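Long-range contacts in Bd0816 (Bdellovibrio bacteriovorus HD100, PDB 5CER), which probably acts as a serine-type D-Ala-D-Ala carboxypeptidase of the peptidase S13 family, removing the terminal D-alanine of peptidoglycan peptides: residues T55-T60 with G194-Q199; E106-D111 with K139-S144; E143-A148 with P172-R177. The protein carries 2 engineered substitutions. All blocks are in the same frame, centred on the assembly; numbering follows the deposited sequence.

Interaction 1: T55-T60 with G194-Q199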
ATOM      1  N   THR A  55      10.997 -21.371  -9.836  1.00 28.39           N
ATOM      2  CA  THR A  55      11.008 -21.294 -11.264  1.00 27.12           C
ATOM      3  C   THR A  55      12.234 -22.057 -11.792  1.00 29.48           C
ATOM      4  O   THR A  55      13.376 -21.808 -11.389  1.00 29.30           O
ATOM      5  CB  THR A  55      10.954 -19.832 -11.712  1.00 26.20           C
ATOM      6  OG1 THR A  55       9.909 -19.117 -11.014  1.00 24.04           O
ATOM      7  CG2 THR A  55      10.671 -19.733 -13.187  1.00 27.12           C
ATOM      8  N   VAL A  56      12.010 -22.991 -12.717  1.00 30.62           N
ATOM      9  CA  VAL A  56      13.096 -23.831 -13.250  1.00 32.05           C
ATOM     10  C   VAL A  56      13.497 -23.368 -14.675  1.00 32.03           C
ATOM     11  O   VAL A  56      12.655 -23.131 -15.535  1.00 31.48           O
ATOM     12  CB  VAL A  56      12.742 -25.331 -13.238  1.00 32.99           C
ATOM     13  CG1 VAL A  56      13.946 -26.165 -13.636  1.00 33.56           C
ATOM     14  CG2 VAL A  56      12.267 -25.752 -11.863  1.00 33.17           C
ATOM     15  N   LEU A  57      14.808 -23.220 -14.867  1.00 32.54           N
ATOM     16  CA  LEU A  57      15.390 -22.684 -16.078  1.00 32.55           C
ATOM     17  C   LEU A  57      16.210 -23.825 -16.685  1.00 34.37           C
ATOM     18  O   LEU A  57      17.129 -24.346 -16.055  1.00 37.37           O
ATOM     19  CB  LEU A  57      16.283 -21.486 -15.744  1.00 31.46           C
ATOM     20  CG  LEU A  57      15.660 -20.384 -14.889  1.00 30.12           C
ATOM     21  CD1 LEU A  57      16.705 -19.451 -14.364  1.00 29.97           C
ATOM     22  CD2 LEU A  57      14.619 -19.604 -15.665  1.00 30.86           C
ATOM     23  N   HIS A  58      15.868 -24.190 -17.913  1.00 35.10           N
ATOM     24  CA  HIS A  58      16.418 -25.326 -18.659  1.00 35.04           C
ATOM     25  C   HIS A  58      17.310 -24.748 -19.766  1.00 35.02           C
ATOM     26  O   HIS A  58      16.818 -24.184 -20.732  1.00 35.05           O
ATOM     27  CB  HIS A  58      15.255 -26.155 -19.231  1.00 35.06           C
ATOM     28  CG  HIS A  58      14.463 -26.846 -18.175  1.00 34.57           C
ATOM     29  ND1 HIS A  58      14.884 -28.014 -17.577  1.00 35.19           N
ATOM     30  CD2 HIS A  58      13.301 -26.512 -17.574  1.00 33.94           C
ATOM     31  CE1 HIS A  58      14.005 -28.379 -16.665  1.00 34.88           C
ATOM     32  NE2 HIS A  58      13.037 -27.481 -16.639  1.00 34.26           N
ATOM     33  N   LEU A  59      18.613 -24.861 -19.567  1.00 35.75           N
ATOM     34  CA  LEU A  59      19.621 -24.182 -20.362  1.00 35.90           C
ATOM     35  C   LEU A  59      20.363 -25.221 -21.206  1.00 38.68           C
ATOM     36  O   LEU A  59      20.967 -26.173 -20.668  1.00 39.09           O
ATOM     37  CB  LEU A  59      20.563 -23.457 -19.408  1.00 35.18           C
ATOM     38  CG  LEU A  59      20.053 -22.095 -18.959  1.00 34.47           C
ATOM     39  CD1 LEU A  59      20.349 -21.867 -17.485  1.00 34.64           C
ATOM     40  CD2 LEU A  59      20.633 -20.952 -19.768  1.00 34.97           C
ATOM     41  N   THR A  60      20.284 -25.071 -22.535  1.00 39.34           N
ATOM     42  CA  THR A  60      20.894 -26.009 -23.460  1.00 39.54           C
ATOM     43  C   THR A  60      21.860 -25.251 -24.378  1.00 41.34           C
ATOM     44  O   THR A  60      21.434 -24.327 -25.056  1.00 41.47           O
ATOM     45  CB  THR A  60      19.791 -26.718 -24.298  1.00 38.79           C
ATOM     46  OG1 THR A  60      18.817 -27.321 -23.437  1.00 37.04           O
ATOM     47  CG2 THR A  60      20.376 -27.759 -25.238  1.00 39.65           C
ATOM     48  N   GLY A 194      21.258 -28.646 -19.067  1.00 50.59           N
ATOM     49  CA  GLY A 194      21.517 -28.491 -17.647  1.00 49.92           C
ATOM     50  C   GLY A 194      20.404 -27.610 -17.148  1.00 48.37           C
ATOM     51  O   GLY A 194      19.990 -26.689 -17.842  1.00 48.59           O
ATOM     52  N   SER A 195      19.884 -27.885 -15.951  1.00 47.84           N
ATOM     53  CA  SER A 195      18.769 -27.106 -15.447  1.00 45.61           C
ATOM     54  C   SER A 195      18.917 -26.667 -13.994  1.00 43.71           C
ATOM     55  O   SER A 195      19.424 -27.393 -13.141  1.00 43.83           O
ATOM     56  CB  SER A 195      17.445 -27.817 -15.756  1.00 46.08           C
ATOM     57  OG  SER A 195      17.258 -28.940 -14.961  1.00 46.87           O
ATOM     58  N   VAL A 196      18.470 -25.434 -13.762  1.00 41.41           N
ATOM     59  CA  VAL A 196      18.816 -24.667 -12.578  1.00 39.75           C
ATOM     60  C   VAL A 196      17.535 -23.988 -12.080  1.00 37.76           C
ATOM     61  O   VAL A 196      16.584 -23.786 -12.857  1.00 36.68           O
ATOM     62  CB  VAL A 196      20.037 -23.721 -12.794  1.00 40.18           C
ATOM     63  CG1 VAL A 196      21.136 -24.400 -13.590  1.00 41.56           C
ATOM     64  CG2 VAL A 196      19.595 -22.498 -13.536  1.00 39.74           C
ATOM     65  N   VAL A 197      17.475 -23.703 -10.778  1.00 37.33           N
ATOM     66  CA  VAL A 197      16.241 -23.257 -10.163  1.00 37.10           C
ATOM     67  C   VAL A 197      16.446 -21.888  -9.527  1.00 36.37           C
ATOM     68  O   VAL A 197      17.472 -21.591  -8.917  1.00 35.32           O
ATOM     69  CB  VAL A 197      15.587 -24.296  -9.214  1.00 38.20           C
ATOM     70  CG1 VAL A 197      15.979 -25.720  -9.548  1.00 40.66           C
ATOM     71  CG2 VAL A 197      15.919 -24.049  -7.770  1.00 38.79           C
ATOM     72  N   LEU A 198      15.470 -21.027  -9.756  1.00 36.95           N
ATOM     73  CA  LEU A 198      15.413 -19.691  -9.157  1.00 36.73           C
ATOM     74  C   LEU A 198      14.266 -19.694  -8.156  1.00 36.34           C
ATOM     75  O   LEU A 198      13.093 -19.683  -8.543  1.00 35.74           O
ATOM     76  CB  LEU A 198      15.237 -18.617 -10.248  1.00 36.44           C
ATOM     77  CG  LEU A 198      14.946 -17.167  -9.828  1.00 36.41           C
ATOM     78  CD1 LEU A 198      16.080 -16.534  -9.030  1.00 36.66           C
ATOM     79  CD2 LEU A 198      14.519 -16.208 -10.947  1.00 36.27           C
ATOM     80  N   GLN A 199      14.625 -19.709  -6.870  1.00 36.56           N
ATOM     81  CA  GLN A 199      13.682 -19.552  -5.769  1.00 35.36           C
ATOM     82  C   GLN A 199      13.469 -18.078  -5.455  1.00 34.37           C
ATOM     83  O   GLN A 199      14.419 -17.375  -5.082  1.00 34.40           O
ATOM     84  CB  GLN A 199      14.249 -20.136  -4.505  1.00 35.10           C
ATOM     85  CG  GLN A 199      14.202 -21.605  -4.502  1.00 36.41           C
ATOM     86  CD  GLN A 199      14.439 -22.192  -3.156  1.00 36.85           C
ATOM     87  OE1 GLN A 199      13.868 -23.225  -2.851  1.00 38.44           O
ATOM     88  NE2 GLN A 199      15.250 -21.544  -2.331  1.00 37.01           N
TER
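Leu57 and Val196 form a hydrogen-bonded antiparallel pair: Leu57 N donates to Val196 O at 2.7 Å, and Val196 N returns a bond of 2.9 Å to Leu57 O. Thr55 with Leu198 and Leu59 with Gly194 pair the same way, giving six main-chain bonds in all. Val56-Val197 and His58-Ser195 are the non-hydrogen-bonded pairs between them. On the face carrying the leucines, Val196 CG2 lies between its own backbone N and carbonyl carbon and touches both Leu57 CB and Leu59 CD1, each at 4.1 Å. The strands run antiparallel at 154° as neighbours in a six-stranded mixed sheet, probably part of the region that, as in other S13 enzymes, is inserted into the penicillin-binding fold. On the other face Ser195 CB approaches the His58 ring obliquely, 3.1 Å from ND1, a closeness that is doubtful at this resolution. Farther out, His58 NE2 is hydrogen-bonded to Glu72 OE1, and the ring also meets that of Tyr187, planes at about 40°. Thr55 OG1 is hydrogen-bonded to Ser74 OG on the leucine face, where helix 81-93 covers Leu57 with Leu87 and Leu198 with Leu83 and Phe86.

Interaction 2: E106-D111 with K139-S144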
ATOM      1  N   GLU A 106       3.082 -22.527 -19.503  1.00 49.75           N
ATOM      2  CA  GLU A 106       1.834 -21.868 -19.032  1.00 48.21           C
ATOM      3  C   GLU A 106       1.846 -21.324 -17.627  1.00 45.22           C
ATOM      4  O   GLU A 106       0.944 -20.596 -17.237  1.00 42.44           O
ATOM      5  CB  GLU A 106       0.627 -22.820 -19.184  1.00 50.85           C
ATOM      6  CG  GLU A 106       0.693 -24.142 -18.422  1.00 54.93           C
ATOM      7  CD  GLU A 106       1.266 -25.289 -19.230  1.00 58.75           C
ATOM      8  OE1 GLU A 106       2.123 -25.051 -20.126  1.00 58.62           O
ATOM      9  OE2 GLU A 106       0.850 -26.445 -18.970  1.00 64.43           O
ATOM     10  N   ASN A 107       2.876 -21.671 -16.890  1.00 46.04           N
ATOM     11  CA  ASN A 107       3.030 -21.229 -15.529  1.00 47.05           C
ATOM     12  C   ASN A 107       3.973 -20.041 -15.355  1.00 45.68           C
ATOM     13  O   ASN A 107       4.185 -19.595 -14.208  1.00 45.92           O
ATOM     14  CB  ASN A 107       3.441 -22.438 -14.658  1.00 50.08           C
ATOM     15  CG  ASN A 107       2.330 -23.465 -14.560  1.00 52.93           C
ATOM     16  OD1 ASN A 107       1.135 -23.155 -14.430  1.00 54.00           O
ATOM     17  ND2 ASN A 107       2.708 -24.687 -14.696  1.00 55.68           N
ATOM     18  N   PHE A 108       4.616 -19.576 -16.433  1.00 44.16           N
ATOM     19  CA  PHE A 108       5.553 -18.469 -16.284  1.00 43.11           C
ATOM     20  C   PHE A 108       4.776 -17.153 -16.385  1.00 42.31           C
ATOM     21  O   PHE A 108       4.278 -16.805 -17.474  1.00 44.57           O
ATOM     22  CB  PHE A 108       6.716 -18.555 -17.287  1.00 42.48           C
ATOM     23  CG  PHE A 108       7.702 -17.421 -17.146  1.00 41.04           C
ATOM     24  CD1 PHE A 108       8.310 -17.163 -15.935  1.00 41.13           C
ATOM     25  CD2 PHE A 108       8.018 -16.615 -18.217  1.00 40.80           C
ATOM     26  CE1 PHE A 108       9.192 -16.111 -15.789  1.00 41.43           C
ATOM     27  CE2 PHE A 108       8.919 -15.564 -18.071  1.00 40.59           C
ATOM     28  CZ  PHE A 108       9.492 -15.300 -16.855  1.00 39.88           C
ATOM     29  N   LEU A 109       4.633 -16.463 -15.260  1.00 41.39           N
ATOM     30  CA  LEU A 109       4.004 -15.155 -15.248  1.00 41.28           C
ATOM     31  C   LEU A 109       5.125 -14.106 -15.220  1.00 41.05           C
ATOM     32  O   LEU A 109       6.051 -14.231 -14.454  1.00 41.56           O
ATOM     33  CB  LEU A 109       3.078 -15.019 -14.065  1.00 40.96           C
ATOM     34  CG  LEU A 109       1.868 -16.007 -14.087  1.00 43.00           C
ATOM     35  CD1 LEU A 109       0.946 -15.976 -12.859  1.00 45.47           C
ATOM     36  CD2 LEU A 109       0.986 -15.898 -15.330  1.00 40.61           C
ATOM     37  N   LEU A 110       5.020 -13.114 -16.090  1.00 39.65           N
ATOM     38  CA  LEU A 110       5.932 -12.001 -16.118  1.00 40.06           C
ATOM     39  C   LEU A 110       5.122 -10.742 -16.439  1.00 41.15           C
ATOM     40  O   LEU A 110       4.520 -10.638 -17.534  1.00 39.47           O
ATOM     41  CB  LEU A 110       7.031 -12.206 -17.151  1.00 40.28           C
ATOM     42  CG  LEU A 110       8.112 -11.116 -17.251  1.00 41.50           C
ATOM     43  CD1 LEU A 110       9.014 -11.080 -16.036  1.00 41.27           C
ATOM     44  CD2 LEU A 110       8.929 -11.291 -18.520  1.00 42.88           C
ATOM     45  N   ASP A 111       5.042  -9.854 -15.443  1.00 40.97           N
ATOM     46  CA  ASP A 111       4.524  -8.498 -15.652  1.00 42.63           C
ATOM     47  C   ASP A 111       5.561  -7.536 -15.106  1.00 43.29           C
ATOM     48  O   ASP A 111       5.844  -7.531 -13.905  1.00 44.38           O
ATOM     49  CB  ASP A 111       3.193  -8.297 -14.978  1.00 43.06           C
ATOM     50  CG  ASP A 111       2.572  -6.989 -15.340  1.00 44.52           C
ATOM     51  OD1 ASP A 111       3.244  -5.947 -15.237  1.00 49.14           O
ATOM     52  OD2 ASP A 111       1.392  -6.979 -15.715  1.00 44.44           O
ATOM     53  N   LYS A 139       5.095 -10.073 -24.945  1.00 38.41           N
ATOM     54  CA  LYS A 139       5.256  -8.612 -24.937  1.00 40.03           C
ATOM     55  C   LYS A 139       6.298  -8.098 -23.912  1.00 38.77           C
ATOM     56  O   LYS A 139       7.150  -7.296 -24.270  1.00 37.51           O
ATOM     57  CB  LYS A 139       3.946  -7.873 -24.684  1.00 42.48           C
ATOM     58  CG  LYS A 139       3.074  -7.769 -25.906  1.00 47.08           C
ATOM     59  CD  LYS A 139       3.399  -8.599 -27.251  1.00 49.68           C
ATOM     60  CE  LYS A 139       3.813  -7.774 -28.472  1.00 51.94           C
ATOM     61  NZ  LYS A 139       5.284  -7.762 -28.731  1.00 50.73           N
ATOM     62  N   ASN A 140       6.187  -8.562 -22.667  1.00 37.75           N
ATOM     63  CA  ASN A 140       7.132  -8.230 -21.591  1.00 37.12           C
ATOM     64  C   ASN A 140       8.545  -8.703 -21.811  1.00 36.86           C
ATOM     65  O   ASN A 140       9.486  -7.914 -21.647  1.00 38.68           O
ATOM     66  CB  ASN A 140       6.667  -8.810 -20.253  1.00 36.21           C
ATOM     67  CG  ASN A 140       5.539  -8.027 -19.655  1.00 37.20           C
ATOM     68  OD1 ASN A 140       5.757  -7.081 -18.902  1.00 37.31           O
ATOM     69  ND2 ASN A 140       4.325  -8.372 -20.026  1.00 38.01           N
ATOM     70  N   LEU A 141       8.692  -9.979 -22.169  1.00 36.57           N
ATOM     71  CA  LEU A 141       9.984 -10.517 -22.561  1.00 37.59           C
ATOM     72  C   LEU A 141      10.645  -9.697 -23.688  1.00 38.49           C
ATOM     73  O   LEU A 141      11.831  -9.355 -23.631  1.00 38.45           O
ATOM     74  CB  LEU A 141       9.879 -11.997 -22.975  1.00 37.88           C
ATOM     75  CG  LEU A 141       9.641 -13.001 -21.847  1.00 37.33           C
ATOM     76  CD1 LEU A 141       9.281 -14.389 -22.384  1.00 37.70           C
ATOM     77  CD2 LEU A 141      10.833 -13.079 -20.914  1.00 36.32           C
ATOM     78  N   LYS A 142       9.863  -9.393 -24.697  1.00 40.01           N
ATOM     79  CA  LYS A 142      10.367  -8.740 -25.887  1.00 42.44           C
ATOM     80  C   LYS A 142      10.714  -7.285 -25.642  1.00 42.23           C
ATOM     81  O   LYS A 142      11.784  -6.827 -26.045  1.00 45.08           O
ATOM     82  CB  LYS A 142       9.323  -8.850 -26.992  1.00 45.67           C
ATOM     83  CG  LYS A 142       9.884  -9.087 -28.346  1.00 49.57           C
ATOM     84  CD  LYS A 142       8.842  -8.820 -29.422  1.00 53.73           C
ATOM     85  CE  LYS A 142       8.463 -10.140 -30.071  1.00 56.26           C
ATOM     86  NZ  LYS A 142       9.397 -10.456 -31.190  1.00 58.58           N
ATOM     87  N   GLU A 143       9.813  -6.562 -24.982  1.00 40.45           N
ATOM     88  CA  GLU A 143       9.949  -5.135 -24.800  1.00 40.66           C
ATOM     89  C   GLU A 143      10.785  -4.723 -23.601  1.00 39.08           C
ATOM     90  O   GLU A 143      11.350  -3.625 -23.615  1.00 38.50           O
ATOM     91  CB  GLU A 143       8.554  -4.471 -24.719  1.00 42.07           C
ATOM     92  CG  GLU A 143       7.803  -4.565 -26.041  1.00 44.03           C
ATOM     93  CD  GLU A 143       6.391  -3.970 -26.028  1.00 45.74           C
ATOM     94  OE1 GLU A 143       5.859  -3.602 -24.957  1.00 45.25           O
ATOM     95  OE2 GLU A 143       5.821  -3.870 -27.131  1.00 47.74           O
ATOM     96  N   SER A 144      10.810  -5.547 -22.546  1.00 37.25           N
ATOM     97  CA  SER A 144      11.433  -5.139 -21.256  1.00 36.09           C
ATOM     98  C   SER A 144      12.592  -6.011 -20.828  1.00 35.03           C
ATOM     99  O   SER A 144      13.681  -5.484 -20.596  1.00 34.59           O
ATOM    100  CB  SER A 144      10.393  -5.089 -20.141  1.00 35.62           C
ATOM    101  OG  SER A 144       9.289  -4.261 -20.483  1.00 37.15           O
TER
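The loop that leaves strand 98-104 is packed against helix 130-145 here, Phe108, Leu110 and Asp111 meeting Asn140 and Leu141 in a buried contact. Leu110 and Asn140 carry much of it. Leu110 CG is anti to the backbone N (chi1 -178°), and the CD2 branch beyond reaches two helix residues: Leu141 CD2 at 3.5 Å, a close methyl-methyl approach, and Asn140 CB at 3.8 Å. The Leu110 and Leu141 side chains meet at a slant, whereas Leu110 and Asn140 lie alongside, pointing opposite ways. The same Leu141 methyl also lies at the edge of the Phe108 ring, near its plane, with CE2 to CD2 at 4.2 Å, so one methyl of Leu141 meets both loop side chains on the same side; Leu141 also touches Leu102 and Phe104 of strand 98-104. Phe108 in turn makes an edge-to-face contact with the ring of Phe79 and touches Val137, one helical turn before Leu141.

Asn140 brings the polar group. Its ND2 is 3.4 Å from Leu110 O, but the angle is too poor for a hydrogen bond, and OD1 lies 3.8 Å from Asp111 CA. Both ends of the amide are satisfied by other partners: ND2 by Ala136 O of its own helix, OD1 by the backbone N of Trp112 just beyond the loop segment. Asp111, whose CB points away from the helix, forms a salt bridge through OD2 with Arg119 and accepts a bond from Leu113 N at OD1.

No hydrogen bond joins the two segments; they meet by van der Waals contact, of the leucines and Phe108 and of Asn140 against the loop backbone, while the Asn140 amide, bonded at both ends, links the helix to the following loop residue and has its rotation about CB-CG probably fixed by those two bonds.

Interaction 3: E143-A148 with P172-R177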
ATOM      1  N   GLU A 143       9.813  -6.562 -24.982  1.00 40.45           N
ATOM      2  CA  GLU A 143       9.949  -5.135 -24.800  1.00 40.66           C
ATOM      3  C   GLU A 143      10.785  -4.723 -23.601  1.00 39.08           C
ATOM      4  O   GLU A 143      11.350  -3.625 -23.615  1.00 38.50           O
ATOM      5  CB  GLU A 143       8.554  -4.471 -24.719  1.00 42.07           C
ATOM      6  CG  GLU A 143       7.803  -4.565 -26.041  1.00 44.03           C
ATOM      7  CD  GLU A 143       6.391  -3.970 -26.028  1.00 45.74           C
ATOM      8  OE1 GLU A 143       5.859  -3.602 -24.957  1.00 45.25           O
ATOM      9  OE2 GLU A 143       5.821  -3.870 -27.131  1.00 47.74           O
ATOM     10  N   SER A 144      10.810  -5.547 -22.546  1.00 37.25           N
ATOM     11  CA  SER A 144      11.433  -5.139 -21.256  1.00 36.09           C
ATOM     12  C   SER A 144      12.592  -6.011 -20.828  1.00 35.03           C
ATOM     13  O   SER A 144      13.681  -5.484 -20.596  1.00 34.59           O
ATOM     14  CB  SER A 144      10.393  -5.089 -20.141  1.00 35.62           C
ATOM     15  OG  SER A 144       9.289  -4.261 -20.483  1.00 37.15           O
ATOM     16  N   PHE A 145      12.367  -7.337 -20.740  1.00 35.24           N
ATOM     17  CA  PHE A 145      13.429  -8.302 -20.386  1.00 33.87           C
ATOM     18  C   PHE A 145      14.637  -8.272 -21.364  1.00 34.26           C
ATOM     19  O   PHE A 145      15.777  -8.407 -20.919  1.00 34.62           O
ATOM     20  CB  PHE A 145      12.884  -9.731 -20.302  1.00 33.39           C
ATOM     21  CG  PHE A 145      13.873 -10.728 -19.751  1.00 32.06           C
ATOM     22  CD1 PHE A 145      14.842 -11.311 -20.553  1.00 31.59           C
ATOM     23  CD2 PHE A 145      13.845 -11.058 -18.406  1.00 31.69           C
ATOM     24  CE1 PHE A 145      15.737 -12.226 -20.025  1.00 31.51           C
ATOM     25  CE2 PHE A 145      14.763 -11.949 -17.861  1.00 29.89           C
ATOM     26  CZ  PHE A 145      15.687 -12.543 -18.664  1.00 30.32           C
ATOM     27  N   SER A 146      14.381  -8.084 -22.656  1.00 34.61           N
ATOM     28  CA  SER A 146      15.407  -8.111 -23.701  1.00 35.15           C
ATOM     29  C   SER A 146      16.000  -6.760 -24.092  1.00 36.65           C
ATOM     30  O   SER A 146      16.970  -6.719 -24.844  1.00 38.38           O
ATOM     31  CB  SER A 146      14.804  -8.654 -24.974  1.00 35.83           C
ATOM     32  OG  SER A 146      14.318  -9.946 -24.787  1.00 36.01           O
ATOM     33  N   THR A 147      15.425  -5.656 -23.639  1.00 36.99           N
ATOM     34  CA  THR A 147      15.925  -4.345 -24.047  1.00 38.83           C
ATOM     35  C   THR A 147      17.064  -3.900 -23.130  1.00 37.56           C
ATOM     36  O   THR A 147      17.320  -4.525 -22.089  1.00 35.03           O
ATOM     37  CB  THR A 147      14.790  -3.286 -24.117  1.00 41.14           C
ATOM     38  OG1 THR A 147      13.942  -3.388 -22.965  1.00 40.10           O
ATOM     39  CG2 THR A 147      13.933  -3.444 -25.375  1.00 42.00           C
ATOM     40  N   ALA A 148      17.726  -2.806 -23.510  1.00 38.80           N
ATOM     41  CA  ALA A 148      18.726  -2.149 -22.649  1.00 38.96           C
ATOM     42  C   ALA A 148      18.218  -1.992 -21.210  1.00 37.82           C
ATOM     43  O   ALA A 148      17.106  -1.473 -20.995  1.00 38.68           O
ATOM     44  CB  ALA A 148      19.097  -0.794 -23.197  1.00 40.92           C
ATOM     45  N   PRO A 172      25.436  -6.192 -15.530  1.00 44.51           N
ATOM     46  CA  PRO A 172      25.144  -7.339 -16.369  1.00 43.70           C
ATOM     47  C   PRO A 172      24.264  -6.998 -17.538  1.00 43.17           C
ATOM     48  O   PRO A 172      23.584  -5.944 -17.556  1.00 42.88           O
ATOM     49  CB  PRO A 172      24.357  -8.234 -15.435  1.00 42.96           C
ATOM     50  CG  PRO A 172      23.544  -7.267 -14.621  1.00 41.14           C
ATOM     51  CD  PRO A 172      24.489  -6.111 -14.387  1.00 43.09           C
ATOM     52  N   THR A 173      24.317  -7.845 -18.548  1.00 43.71           N
ATOM     53  CA  THR A 173      23.442  -7.742 -19.732  1.00 43.94           C
ATOM     54  C   THR A 173      22.954  -9.114 -20.141  1.00 43.64           C
ATOM     55  O   THR A 173      23.548 -10.112 -19.763  1.00 43.40           O
ATOM     56  CB  THR A 173      24.129  -7.056 -20.962  1.00 44.53           C
ATOM     57  OG1 THR A 173      25.009  -7.990 -21.540  1.00 46.78           O
ATOM     58  CG2 THR A 173      24.911  -5.791 -20.610  1.00 44.83           C
ATOM     59  N   ILE A 174      21.891  -9.112 -20.942  1.00 43.95           N
ATOM     60  CA  ILE A 174      21.397 -10.286 -21.618  1.00 45.07           C
ATOM     61  C   ILE A 174      20.935  -9.896 -23.039  1.00 46.56           C
ATOM     62  O   ILE A 174      20.586  -8.742 -23.292  1.00 47.17           O
ATOM     63  CB  ILE A 174      20.250 -10.931 -20.808  1.00 43.47           C
ATOM     64  CG1 ILE A 174      20.074 -12.408 -21.184  1.00 44.13           C
ATOM     65  CG2 ILE A 174      18.947 -10.175 -20.989  1.00 41.73           C
ATOM     66  CD1 ILE A 174      21.147 -13.303 -20.624  1.00 44.80           C
ATOM     67  N   GLU A 175      21.039 -10.838 -23.975  1.00 48.37           N
ATOM     68  CA  GLU A 175      20.480 -10.705 -25.329  1.00 49.81           C
ATOM     69  C   GLU A 175      19.606 -11.924 -25.557  1.00 48.88           C
ATOM     70  O   GLU A 175      19.999 -13.036 -25.206  1.00 49.47           O
ATOM     71  CB  GLU A 175      21.572 -10.713 -26.373  1.00 54.07           C
ATOM     72  CG  GLU A 175      22.315  -9.421 -26.583  1.00 57.20           C
ATOM     73  CD  GLU A 175      23.311  -9.516 -27.733  1.00 62.08           C
ATOM     74  OE1 GLU A 175      23.358 -10.542 -28.477  1.00 65.83           O
ATOM     75  OE2 GLU A 175      24.066  -8.545 -27.912  1.00 67.09           O
ATOM     76  N   VAL A 176      18.457 -11.720 -26.175  1.00 47.99           N
ATOM     77  CA  VAL A 176      17.547 -12.795 -26.514  1.00 48.22           C
ATOM     78  C   VAL A 176      17.086 -12.606 -27.942  1.00 49.80           C
ATOM     79  O   VAL A 176      16.504 -11.591 -28.308  1.00 50.79           O
ATOM     80  CB  VAL A 176      16.319 -12.823 -25.582  1.00 45.88           C
ATOM     81  CG1 VAL A 176      15.430 -14.027 -25.865  1.00 45.19           C
ATOM     82  CG2 VAL A 176      16.778 -12.827 -24.141  1.00 44.19           C
ATOM     83  N   ARG A 177      17.375 -13.584 -28.759  1.00 51.76           N
ATOM     84  CA  ARG A 177      16.999 -13.543 -30.149  1.00 53.73           C
ATOM     85  C   ARG A 177      15.525 -13.863 -30.424  1.00 52.44           C
ATOM     86  O   ARG A 177      14.871 -13.109 -31.117  1.00 52.14           O
ATOM     87  CB  ARG A 177      17.834 -14.571 -30.905  1.00 56.77           C
ATOM     88  CG  ARG A 177      17.735 -14.367 -32.395  1.00 59.88           C
ATOM     89  CD  ARG A 177      18.799 -15.019 -33.212  1.00 63.43           C
ATOM     90  NE  ARG A 177      20.003 -14.216 -33.437  1.00 65.18           N
ATOM     91  CZ  ARG A 177      21.149 -14.792 -33.736  1.00 70.04           C
ATOM     92  NH1 ARG A 177      21.174 -16.105 -33.910  1.00 72.73           N
ATOM     93  NH2 ARG A 177      22.255 -14.091 -33.899  1.00 73.66           N
TER
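Phe145 and Ser146, in the C-terminal region of helix 130-145, meet Ile174 and Val176 in a mainly apolar contact between helix and sheet. It belongs to a beta-alpha-beta crossover: strand 98-104 is followed by helices 130-145 and 151-163, and the chain then returns as strand 175-181, parallel to strand 98-104 and outermost in the mixed sheet within this chain. Ile174 and Val176 alternate with Glu175 so that their CB atoms point toward residues 143-148 while that of Glu175 points away.

The ring of Phe145 touches through CE1. Ile174 CG2 comes to this atom obliquely, at 3.9 Å, and the same methyl is 3.6 Å from Phe145 O, so it sits against both the ring and the main chain of one residue. Val176 CG2 instead lies at the ring edge, near its plane, 4.3 Å from CE1. Helix 81-93 packs here too, Ile88 touching both Phe145 and Ile174, while Val176 also meets Ile99 and Leu102 of the adjoining strand.

Thr147 OG1 donates a 2.7 Å hydrogen bond to Glu143 O from 40° out of the carbonyl plane, which ties Thr147 back to Glu143. Ser146 OG, anti to its own carbonyl carbon (chi1 -60°), is hydrogen-bonded to Leu141 O; with that main-chain partner, it can lie against an apolar side chain, 3.6 Å from Val176 CB and 3.8 Å from Val176 CG2.

From the N terminus, strand 54-61 comes first, and its partner 194-199 arrives only after 133 intervening residues, so interaction 1 closes the widest loop. Interactions 2 and 3 both fall within that loop. Interaction 2 returns helix 130-145 to the loop after strand 98-104; interaction 3 begins on the shared residues Glu143 and Ser144 and closes the next, shorter loop on strand 175-181. These two follow one another without crossing, their centres about 12 Å apart, joined by the helix. Interactions 1 and 3 reach the same mixed sheet, one between inner strands and the other at strand 175-181, with centres about 18 Å apart, while interaction 2 ties in the helix packed beside it.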